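Local coordinates for protein NLP/P60 (Enterococcus faecium, PDB 6B8C) that probably cleaves peptide bonds in the stem peptides of peptidoglycan, as an NlpC/P60-family endopeptidase that releases muropeptides from the bacterial cell wall, at residues 57-62 / 105-110. Sequence-based numbering, arbitrary orientation.
Sequences GFTRYV and YHVAIA
Val107 and Thr59 meet tip to tip, the valine CG1 lying 3.8 Å from the threonine CG2. That valine branch sits between its backbone N and carbonyl carbon (chi1 70°), a rotation that aims it at the helix. Thr59 OG1 touches the same methyl, but it is hydrogen-bonded to Ser56 O in the preceding turn and to Gln78 OE1 of a loop, so a buried hydroxyl can sit in an otherwise apolar seam. At Ala108 the strand alternation turns the CB away, and Thr59 CG2 grazes the backbone, 4.3 Å from Ala108 C.

Ile109 makes the larger share of the contact. Its CG1 runs alongside Thr59 CG2 at 4.0 Å, and with CD1 extended beyond it (chi2 169°) the side chain reaches Val62, where CD1 is 3.8 Å from Val62 CG1. Phe58 approaches the same methyl obliquely, CE2 to Ile109 CD1 being 4.4 Å.

The result illustrates how a helix docks on a sheet through alternate strand residues: the axes of segments 57-62 and 106-110 come within 8.2 Å, their N-to-C directions 39° apart. In this papain-like fold it probably joins the helix and sheet that, as in other NlpC/P60 enzymes, carry the catalytic cysteine and histidine. Phe58, Val62 and Ile109 also pack against helix 28-36, while strands 95-98 and 115-118 flank strand 106-112, contributing Leu95 beside Thr59 and Ile117 beside Phe58 and Ile109.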
loop_
_atom_site.group_PDB
_atom_site.type_symbol
_atom_site.label_atom_id
_atom_site.label_comp_id
_atom_site.label_asym_id
_atom_site.label_seq_id
_atom_site.Cartn_x
_atom_site.Cartn_y
_atom_site.Cartn_z
ATOM N N GLY A 57 1.473 6.823 -3.924
ATOM C CA GLY A 57 2.678 7.510 -3.484
ATOM C C GLY A 57 3.168 7.010 -2.142
ATOM O O GLY A 57 4.372 6.868 -1.923
ATOM N N PHE A 58 2.238 6.697 -1.241
ATOM C CA PHE A 58 2.600 6.196 0.080
ATOM C C PHE A 58 3.318 4.849 -0.011
ATOM O O PHE A 58 4.403 4.668 0.561
ATOM C CB PHE A 58 1.335 6.100 0.934
ATOM C CG PHE A 58 1.534 5.395 2.232
ATOM C CD1 PHE A 58 2.427 5.882 3.165
ATOM C CD2 PHE A 58 0.818 4.247 2.527
ATOM C CE1 PHE A 58 2.611 5.232 4.369
ATOM C CE2 PHE A 58 0.999 3.590 3.728
ATOM C CZ PHE A 58 1.895 4.083 4.650
ATOM N N THR A 59 2.727 3.893 -0.734
ATOM C CA THR A 59 3.345 2.574 -0.867
ATOM C C THR A 59 4.680 2.658 -1.597
ATOM O O THR A 59 5.655 1.989 -1.212
ATOM C CB THR A 59 2.395 1.619 -1.593
ATOM O OG1 THR A 59 2.159 2.094 -2.924
ATOM C CG2 THR A 59 1.066 1.527 -0.859
ATOM N N ARG A 60 4.749 3.473 -2.658
ATOM C CA ARG A 60 6.012 3.656 -3.359
ATOM C C ARG A 60 7.077 4.225 -2.435
ATOM O O ARG A 60 8.231 3.784 -2.462
ATOM C CB ARG A 60 5.819 4.568 -4.570
ATOM C CG ARG A 60 7.105 4.824 -5.336
ATOM C CD ARG A 60 6.856 5.538 -6.653
ATOM N NE ARG A 60 6.960 6.988 -6.531
ATOM C CZ ARG A 60 8.103 7.661 -6.608
ATOM N NH1 ARG A 60 8.107 8.982 -6.485
ATOM N NH2 ARG A 60 9.247 7.013 -6.802
ATOM N N TYR A 61 6.708 5.201 -1.602
ATOM C CA TYR A 61 7.676 5.816 -0.703
ATOM C C TYR A 61 8.175 4.820 0.334
ATOM O O TYR A 61 9.374 4.778 0.637
ATOM C CB TYR A 61 7.049 7.033 -0.024
ATOM C CG TYR A 61 8.052 7.914 0.682
ATOM C CD1 TYR A 61 8.252 7.813 2.054
ATOM C CD2 TYR A 61 8.811 8.837 -0.028
ATOM C CE1 TYR A 61 9.175 8.616 2.699
ATOM C CE2 TYR A 61 9.738 9.641 0.607
ATOM C CZ TYR A 61 9.917 9.526 1.970
ATOM O OH TYR A 61 10.838 10.329 2.606
ATOM N N VAL A 62 7.270 4.014 0.892
ATOM C CA VAL A 62 7.679 3.009 1.872
ATOM C C VAL A 62 8.672 2.033 1.248
ATOM O O VAL A 62 9.744 1.754 1.811
ATOM C CB VAL A 62 6.446 2.282 2.441
ATOM C CG1 VAL A 62 6.869 1.131 3.333
ATOM C CG2 VAL A 62 5.579 3.262 3.219
ATOM N N TYR A 105 -7.578 0.641 -8.724
ATOM C CA TYR A 105 -7.807 2.027 -8.353
ATOM C C TYR A 105 -7.339 2.346 -6.941
ATOM O O TYR A 105 -7.430 3.506 -6.521
ATOM C CB TYR A 105 -9.298 2.378 -8.501
ATOM C CG TYR A 105 -10.240 1.500 -7.699
ATOM C CD1 TYR A 105 -10.546 1.803 -6.378
ATOM C CD2 TYR A 105 -10.828 0.374 -8.265
ATOM C CE1 TYR A 105 -11.406 1.009 -5.641
ATOM C CE2 TYR A 105 -11.693 -0.429 -7.535
ATOM C CZ TYR A 105 -11.977 -0.103 -6.221
ATOM O OH TYR A 105 -12.832 -0.891 -5.484
ATOM N N HIS A 106 -6.838 1.363 -6.199
ATOM C CA HIS A 106 -6.418 1.589 -4.826
ATOM C C HIS A 106 -5.428 0.507 -4.427
ATOM O O HIS A 106 -5.508 -0.631 -4.896
ATOM C CB HIS A 106 -7.610 1.595 -3.865
ATOM C CG HIS A 106 -7.297 2.181 -2.524
ATOM N ND1 HIS A 106 -7.221 3.540 -2.307
ATOM C CD2 HIS A 106 -7.028 1.594 -1.333
ATOM C CE1 HIS A 106 -6.925 3.765 -1.040
ATOM N NE2 HIS A 106 -6.802 2.602 -0.427
ATOM N N VAL A 107 -4.511 0.877 -3.536
ATOM C CA VAL A 107 -3.474 -0.021 -3.049
ATOM C C VAL A 107 -3.220 0.284 -1.579
ATOM O O VAL A 107 -3.411 1.410 -1.114
ATOM C CB VAL A 107 -2.175 0.112 -3.879
ATOM C CG1 VAL A 107 -1.509 1.452 -3.612
ATOM C CG2 VAL A 107 -1.222 -1.034 -3.587
ATOM N N ALA A 108 -2.804 -0.741 -0.843
ATOM C CA ALA A 108 -2.426 -0.588 0.556
ATOM C C ALA A 108 -1.325 -1.588 0.876
ATOM O O ALA A 108 -1.027 -2.483 0.085
ATOM C CB ALA A 108 -3.625 -0.775 1.493
ATOM N N ILE A 109 -0.710 -1.425 2.046
ATOM C CA ILE A 109 0.315 -2.345 2.527
ATOM C C ILE A 109 -0.317 -3.295 3.534
ATOM O O ILE A 109 -0.915 -2.857 4.526
ATOM C CB ILE A 109 1.506 -1.594 3.148
ATOM C CG1 ILE A 109 2.309 -0.871 2.062
ATOM C CG2 ILE A 109 2.405 -2.562 3.907
ATOM C CD1 ILE A 109 3.334 0.092 2.603
ATOM N N ALA A 110 -0.182 -4.593 3.282
ATOM C CA ALA A 110 -0.764 -5.591 4.166
ATOM C C ALA A 110 -0.050 -5.607 5.510
ATOM O O ALA A 110 1.181 -5.536 5.583
ATOM C CB ALA A 110 -0.696 -6.976 3.522
#